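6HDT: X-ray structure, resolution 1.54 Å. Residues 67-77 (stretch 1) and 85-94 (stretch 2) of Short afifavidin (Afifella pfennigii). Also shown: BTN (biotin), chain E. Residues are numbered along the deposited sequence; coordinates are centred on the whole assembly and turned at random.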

ATOM      1  N   GLY A  67     -12.580   7.636   3.304  1.00 19.50           N
ATOM      2  CA  GLY A  67     -13.525   8.149   2.335  1.00 19.21           C
ATOM      3  C   GLY A  67     -13.568   7.226   1.129  1.00 18.15           C
ATOM      4  O   GLY A  67     -13.625   5.980   1.272  1.00 20.67           O
ATOM      5  N   ASN A  68     -13.498   7.804  -0.070  1.00 17.32           N
ATOM      6  CA  ASN A  68     -13.519   6.980  -1.274  1.00 17.45           C
ATOM      7  C   ASN A  68     -12.123   6.663  -1.799  1.00 16.53           C
ATOM      8  O   ASN A  68     -11.977   6.300  -2.938  1.00 17.57           O
ATOM      9  CB  ASN A  68     -14.416   7.581  -2.365  1.00 21.09           C
ATOM     10  CG  ASN A  68     -13.899   8.879  -2.892  1.00 22.02           C
ATOM     11  OD1 ASN A  68     -13.607   9.781  -2.125  1.00 23.95           O
ATOM     12  ND2 ASN A  68     -13.765   8.985  -4.206  1.00 24.35           N
ATOM     13  N   PHE A  69     -11.126   6.748  -0.934  1.00 16.25           N
ATOM     14  CA  PHE A  69      -9.746   6.481  -1.319  1.00 16.36           C
ATOM     15  C   PHE A  69      -9.229   5.274  -0.604  1.00 16.40           C
ATOM     16  O   PHE A  69      -9.623   4.983   0.518  1.00 15.06           O
ATOM     17  CB  PHE A  69      -8.878   7.702  -0.985  1.00 16.95           C
ATOM     18  CG  PHE A  69      -9.350   8.937  -1.676  1.00 16.81           C
ATOM     19  CD1 PHE A  69      -9.076   9.115  -3.020  1.00 19.57           C
ATOM     20  CD2 PHE A  69     -10.045   9.901  -0.988  1.00 19.09           C
ATOM     21  CE1 PHE A  69      -9.525  10.244  -3.690  1.00 20.59           C
ATOM     22  CE2 PHE A  69     -10.520  11.031  -1.658  1.00 17.82           C
ATOM     23  CZ  PHE A  69     -10.240  11.200  -2.995  1.00 18.07           C
ATOM     24  N   ILE A  70      -8.324   4.595  -1.292  1.00 15.70           N
ATOM     25  CA  ILE A  70      -7.798   3.332  -0.839  1.00 14.97           C
ATOM     26  C   ILE A  70      -6.375   3.111  -1.320  1.00 14.86           C
ATOM     27  O   ILE A  70      -5.982   3.599  -2.362  1.00 15.19           O
ATOM     28  CB  ILE A  70      -8.707   2.184  -1.303  1.00 14.86           C
ATOM     29  CG1 ILE A  70      -8.374   0.872  -0.557  1.00 18.14           C
ATOM     30  CG2 ILE A  70      -8.666   2.025  -2.803  1.00 17.36           C
ATOM     31  CD1 ILE A  70      -9.452  -0.192  -0.723  1.00 22.25           C
ATOM     32  N   GLY A  71      -5.630   2.355  -0.526  1.00 15.32           N
ATOM     33  CA  GLY A  71      -4.327   1.840  -0.953  1.00 15.78           C
ATOM     34  C   GLY A  71      -4.138   0.473  -0.354  1.00 16.52           C
ATOM     35  O   GLY A  71      -4.541   0.238   0.791  1.00 14.65           O
ATOM     36  N   PHE A  72      -3.532  -0.429  -1.124  1.00 14.26           N
ATOM     37  CA  PHE A  72      -3.313  -1.774  -0.630  1.00 15.72           C
ATOM     38  C   PHE A  72      -2.144  -2.443  -1.311  1.00 15.46           C
ATOM     39  O   PHE A  72      -1.771  -2.115  -2.432  1.00 14.48           O
ATOM     40  CB  PHE A  72      -4.554  -2.659  -0.740  1.00 17.47           C
ATOM     41  CG  PHE A  72      -5.147  -2.730  -2.125  1.00 16.20           C
ATOM     42  CD1 PHE A  72      -6.130  -1.839  -2.532  1.00 18.06           C
ATOM     43  CD2 PHE A  72      -4.770  -3.726  -2.998  1.00 15.84           C
ATOM     44  CE1 PHE A  72      -6.671  -1.919  -3.798  1.00 18.48           C
ATOM     45  CE2 PHE A  72      -5.296  -3.809  -4.273  1.00 15.82           C
ATOM     46  CZ  PHE A  72      -6.276  -2.902  -4.675  1.00 17.98           C
ATOM     47  N   THR A  73      -1.560  -3.379  -0.574  1.00 15.57           N
ATOM     48  CA  THR A  73      -0.351  -4.068  -1.019  1.00 16.19           C
ATOM     49  C   THR A  73      -0.544  -5.572  -1.048  1.00 15.37           C
ATOM     50  O   THR A  73      -1.239  -6.106  -0.200  1.00 15.87           O
ATOM     51  CB  THR A  73       0.813  -3.714  -0.096  1.00 15.25           C
ATOM     52  OG1 THR A  73       1.040  -2.316  -0.171  1.00 17.65           O
ATOM     53  CG2 THR A  73       2.097  -4.444  -0.473  1.00 16.57           C
ATOM     54  N   VAL A  74       0.080  -6.238  -2.022  1.00 17.15           N
ATOM     55  CA  VAL A  74       0.135  -7.698  -2.110  1.00 16.72           C
ATOM     56  C   VAL A  74       1.616  -8.103  -2.288  1.00 15.88           C
ATOM     57  O   VAL A  74       2.310  -7.652  -3.209  1.00 16.36           O
ATOM     58  CB  VAL A  74      -0.660  -8.239  -3.305  1.00 17.19           C
ATOM     59  CG1 VAL A  74      -0.374  -9.725  -3.525  1.00 17.11           C
ATOM     60  CG2 VAL A  74      -2.139  -7.982  -3.138  1.00 17.79           C
ATOM     61  N   ALA A  75       2.075  -8.947  -1.386  1.00 15.35           N
ATOM     62  CA  ALA A  75       3.387  -9.569  -1.521  1.00 18.32           C
ATOM     63  C   ALA A  75       3.218 -10.930  -2.227  1.00 21.10           C
ATOM     64  O   ALA A  75       2.416 -11.767  -1.776  1.00 22.01           O
ATOM     65  CB  ALA A  75       3.974  -9.750  -0.145  1.00 18.51           C
ATOM     66  N   TRP A  76       3.952 -11.166  -3.322  1.00 16.24           N
ATOM     67  CA  TRP A  76       3.672 -12.329  -4.175  1.00 20.20           C
ATOM     68  C   TRP A  76       4.359 -13.591  -3.655  1.00 21.16           C
ATOM     69  O   TRP A  76       5.240 -14.137  -4.305  1.00 22.64           O
ATOM     70  CB  TRP A  76       4.001 -12.015  -5.639  1.00 19.61           C
ATOM     71  CG  TRP A  76       3.147 -10.876  -6.129  1.00 18.03           C
ATOM     72  CD1 TRP A  76       3.516  -9.590  -6.287  1.00 15.68           C
ATOM     73  CD2 TRP A  76       1.752 -10.944  -6.458  1.00 17.12           C
ATOM     74  NE1 TRP A  76       2.409  -8.804  -6.702  1.00 16.70           N
ATOM     75  CE2 TRP A  76       1.338  -9.638  -6.840  1.00 15.96           C
ATOM     76  CE3 TRP A  76       0.829 -11.994  -6.539  1.00 17.10           C
ATOM     77  CZ2 TRP A  76       0.034  -9.360  -7.228  1.00 19.52           C
ATOM     78  CZ3 TRP A  76      -0.471 -11.700  -6.908  1.00 18.69           C
ATOM     79  CH2 TRP A  76      -0.835 -10.408  -7.278  1.00 20.72           C
ATOM     80  N   ASP A  77       3.919 -14.042  -2.474  1.00 18.96           N
ATOM     81  CA  ASP A  77       4.291 -15.330  -1.936  1.00 20.86           C
ATOM     82  C   ASP A  77       3.081 -15.955  -1.239  1.00 18.87           C
ATOM     83  O   ASP A  77       2.342 -15.287  -0.519  1.00 21.77           O
ATOM     84  CB  ASP A  77       5.454 -15.193  -0.971  1.00 24.06           C
ATOM     85  CG  ASP A  77       5.880 -16.529  -0.397  1.00 23.68           C
ATOM     86  OD1 ASP A  77       6.442 -17.360  -1.159  1.00 30.71           O
ATOM     87  OD2 ASP A  77       5.638 -16.754   0.809  1.00 28.20           O
TER
HETATM   88  C11 BTN E 201       4.793 -11.001 -10.486  1.00 23.01           C
HETATM   89  O11 BTN E 201       5.865 -10.547 -10.043  1.00 25.42           O
HETATM   90  O12 BTN E 201       4.639 -11.276 -11.699  1.00 20.06           O
HETATM   91  C10 BTN E 201       3.657 -11.194  -9.495  1.00 21.42           C
HETATM   92  C9  BTN E 201       2.281 -10.961 -10.115  1.00 21.76           C
HETATM   93  C8  BTN E 201       2.030  -9.487 -10.441  1.00 20.34           C
HETATM   94  C7  BTN E 201       0.703  -9.228 -11.152  1.00 21.27           C
HETATM   95  C2  BTN E 201       0.547  -7.734 -11.415  1.00 18.21           C
HETATM   96  S1  BTN E 201       0.136  -6.748  -9.986  1.00 17.34           S
HETATM   97  C6  BTN E 201      -0.319  -5.370 -10.999  1.00 16.12           C
HETATM   98  C5  BTN E 201      -1.011  -5.973 -12.208  1.00 16.64           C
HETATM   99  N1  BTN E 201      -2.426  -6.126 -12.015  1.00 17.97           N
HETATM  100  C3  BTN E 201      -2.874  -7.380 -11.990  1.00 15.79           C
HETATM  101  O3  BTN E 201      -4.070  -7.697 -11.863  1.00 17.87           O
HETATM  102  N2  BTN E 201      -1.805  -8.206 -12.135  1.00 16.19           N
HETATM  103  C4  BTN E 201      -0.595  -7.439 -12.386  1.00 15.39           C
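Stretch 2 85-94: SVTSWTGFAE

Stretch 2 is an extended strand that runs antiparallel to strand 69-75, the two N-to-C directions 169° apart and the axes approaching to 4.6 Å. The register can be read from the CA spacing, which alternates between wide hydrogen-bonded pairs (Phe72 with Trp89, 5.4 Å CA to CA) and narrow non-hydrogen-bonded ones (Thr73 with Ser88, 4.2 Å CA to CA). At three wide pairs, Ile70 with Gly91, Phe72 with Trp89 and Val74 with Thr87, two backbone hydrogen bonds close a ring: Phe72 N donates to Trp89 O at 3.0 Å, and Trp89 N to Phe72 O at 2.8 Å.

Trp89 has the largest area covered by the opposite strand, 110 Å². Trp89 CB lies over one face of the Phe72 ring, 3.9 Å from the centroid and 21° off the normal; the Phe72 ring and the five-membered ring of Trp89 are near parallel (20°) but slid apart, so they barely overlap. Trp89 CZ3 also meets Val74 CG2 at 3.7 Å.

Trp76, at the corner where stretch 1 turns, has 85 Å² covered by stretch 2. Trp76 N donates a hydrogen bond to Ser85 O (3.0 Å, 172° at the hydrogen), and Trp76 NE1 donates one to Thr87 OG1 at 3.0 Å, anchoring the indole edge. Biotin C10 lies over one indole face, 3.4 Å from Trp76 CG, and Ser85 OG donates to biotin O11 at 2.8 Å.

At the other end, Asn68 ND2 donates to Ala93 O at 2.9 Å.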

ATOM      1  N   SER A  85       8.431 -10.377  -5.364  1.00 18.39           N
ATOM      2  CA  SER A  85       7.946  -9.090  -5.811  1.00 18.88           C
ATOM      3  C   SER A  85       6.816  -8.666  -4.899  1.00 16.11           C
ATOM      4  O   SER A  85       6.222  -9.496  -4.214  1.00 18.39           O
ATOM      5  CB  SER A  85       7.401  -9.204  -7.236  1.00 20.24           C
ATOM      6  OG  SER A  85       6.409 -10.218  -7.297  1.00 18.33           O
ATOM      7  N   VAL A  86       6.526  -7.371  -4.930  1.00 16.28           N
ATOM      8  CA  VAL A  86       5.449  -6.775  -4.157  1.00 15.87           C
ATOM      9  C   VAL A  86       4.786  -5.709  -5.014  1.00 15.16           C
ATOM     10  O   VAL A  86       5.478  -4.899  -5.596  1.00 15.37           O
ATOM     11  CB  VAL A  86       5.984  -6.084  -2.884  1.00 14.89           C
ATOM     12  CG1 VAL A  86       4.873  -5.354  -2.148  1.00 16.32           C
ATOM     13  CG2 VAL A  86       6.688  -7.073  -1.985  1.00 17.82           C
ATOM     14  N   THR A  87       3.452  -5.666  -5.010  1.00 15.41           N
ATOM     15  CA  THR A  87       2.692  -4.562  -5.678  1.00 14.35           C
ATOM     16  C   THR A  87       1.886  -3.755  -4.661  1.00 13.68           C
ATOM     17  O   THR A  87       1.358  -4.290  -3.696  1.00 13.70           O
ATOM     18  CB  THR A  87       1.712  -5.147  -6.727  1.00 15.09           C
ATOM     19  OG1 THR A  87       2.399  -5.999  -7.642  1.00 17.34           O
ATOM     20  CG2 THR A  87       0.955  -4.096  -7.513  1.00 16.72           C
ATOM     21  N   SER A  88       1.780  -2.443  -4.891  1.00 17.03           N
ATOM     22  CA  SER A  88       0.794  -1.629  -4.181  1.00 12.65           C
ATOM     23  C   SER A  88      -0.070  -0.914  -5.186  1.00 12.85           C
ATOM     24  O   SER A  88       0.411  -0.397  -6.158  1.00 13.60           O
ATOM     25  CB  SER A  88       1.434  -0.615  -3.247  1.00 14.51           C
ATOM     26  OG  SER A  88       2.401  -1.245  -2.340  1.00 15.73           O
ATOM     27  N   TRP A  89      -1.357  -0.815  -4.866  1.00 15.20           N
ATOM     28  CA  TRP A  89      -2.285  -0.080  -5.679  1.00 15.84           C
ATOM     29  C   TRP A  89      -2.761   1.097  -4.861  1.00 16.91           C
ATOM     30  O   TRP A  89      -2.904   0.979  -3.648  1.00 16.28           O
ATOM     31  CB  TRP A  89      -3.513  -0.935  -5.980  1.00 17.98           C
ATOM     32  CG  TRP A  89      -3.373  -2.053  -6.937  1.00 17.42           C
ATOM     33  CD1 TRP A  89      -3.798  -2.085  -8.228  1.00 18.70           C
ATOM     34  CD2 TRP A  89      -2.827  -3.337  -6.659  1.00 18.11           C
ATOM     35  NE1 TRP A  89      -3.530  -3.301  -8.783  1.00 20.28           N
ATOM     36  CE2 TRP A  89      -2.934  -4.096  -7.840  1.00 18.02           C
ATOM     37  CE3 TRP A  89      -2.263  -3.927  -5.521  1.00 17.77           C
ATOM     38  CZ2 TRP A  89      -2.518  -5.416  -7.914  1.00 17.25           C
ATOM     39  CZ3 TRP A  89      -1.824  -5.252  -5.609  1.00 16.38           C
ATOM     40  CH2 TRP A  89      -1.947  -5.970  -6.783  1.00 15.60           C
ATOM     41  N   THR A  90      -3.101   2.207  -5.520  1.00 20.64           N
ATOM     42  CA  THR A  90      -3.681   3.346  -4.815  1.00 15.68           C
ATOM     43  C   THR A  90      -4.688   4.002  -5.729  1.00 12.97           C
ATOM     44  O   THR A  90      -4.461   4.103  -6.911  1.00 14.49           O
ATOM     45  CB  THR A  90      -2.616   4.373  -4.378  1.00 15.30           C
ATOM     46  OG1 THR A  90      -1.425   3.690  -3.925  1.00 17.65           O
ATOM     47  CG2 THR A  90      -3.158   5.307  -3.272  1.00 17.28           C
ATOM     48  N   GLY A  91      -5.819   4.404  -5.184  1.00 12.45           N
ATOM     49  CA  GLY A  91      -6.867   4.906  -6.069  1.00 12.37           C
ATOM     50  C   GLY A  91      -8.087   5.366  -5.328  1.00 12.24           C
ATOM     51  O   GLY A  91      -8.082   5.578  -4.136  1.00 13.19           O
ATOM     52  N   PHE A  92      -9.141   5.546  -6.123  1.00 14.22           N
ATOM     53  CA  PHE A  92     -10.385   6.136  -5.673  1.00 16.80           C
ATOM     54  C   PHE A  92     -11.595   5.467  -6.321  1.00 16.63           C
ATOM     55  O   PHE A  92     -11.557   5.031  -7.493  1.00 18.87           O
ATOM     56  CB  PHE A  92     -10.413   7.623  -5.957  1.00 16.83           C
ATOM     57  CG  PHE A  92     -10.300   7.989  -7.402  1.00 22.13           C
ATOM     58  CD1 PHE A  92      -9.044   8.186  -7.985  1.00 20.20           C
ATOM     59  CD2 PHE A  92     -11.440   8.185  -8.189  1.00 22.83           C
ATOM     60  CE1 PHE A  92      -8.937   8.536  -9.317  1.00 18.97           C
ATOM     61  CE2 PHE A  92     -11.327   8.548  -9.534  1.00 20.15           C
ATOM     62  CZ  PHE A  92     -10.082   8.726 -10.093  1.00 25.52           C
ATOM     63  N   ALA A  93     -12.661   5.387  -5.529  1.00 20.59           N
ATOM     64  CA  ALA A  93     -13.889   4.769  -5.967  1.00 21.57           C
ATOM     65  C   ALA A  93     -14.810   5.829  -6.464  1.00 21.14           C
ATOM     66  O   ALA A  93     -14.885   6.896  -5.884  1.00 20.56           O
ATOM     67  CB  ALA A  93     -14.570   4.014  -4.828  1.00 18.52           C
ATOM     68  N   GLU A  94     -15.528   5.487  -7.522  1.00 22.38           N
ATOM     69  CA  GLU A  94     -16.673   6.296  -8.034  1.00 24.86           C
ATOM     70  C   GLU A  94     -17.928   5.422  -8.125  1.00 27.26           C
ATOM     71  O   GLU A  94     -17.866   4.306  -8.693  1.00 24.90           O
ATOM     72  CB  GLU A  94     -16.349   6.840  -9.421  1.00 27.45           C
ATOM     73  CG  GLU A  94     -15.103   7.726  -9.468  1.00 36.65           C
ATOM     74  CD  GLU A  94     -14.832   8.334 -10.840  1.00 45.68           C
ATOM     75  OE1 GLU A  94     -14.116   9.365 -10.906  1.00 48.44           O
ATOM     76  OE2 GLU A  94     -15.323   7.785 -11.854  1.00 52.13           O
TER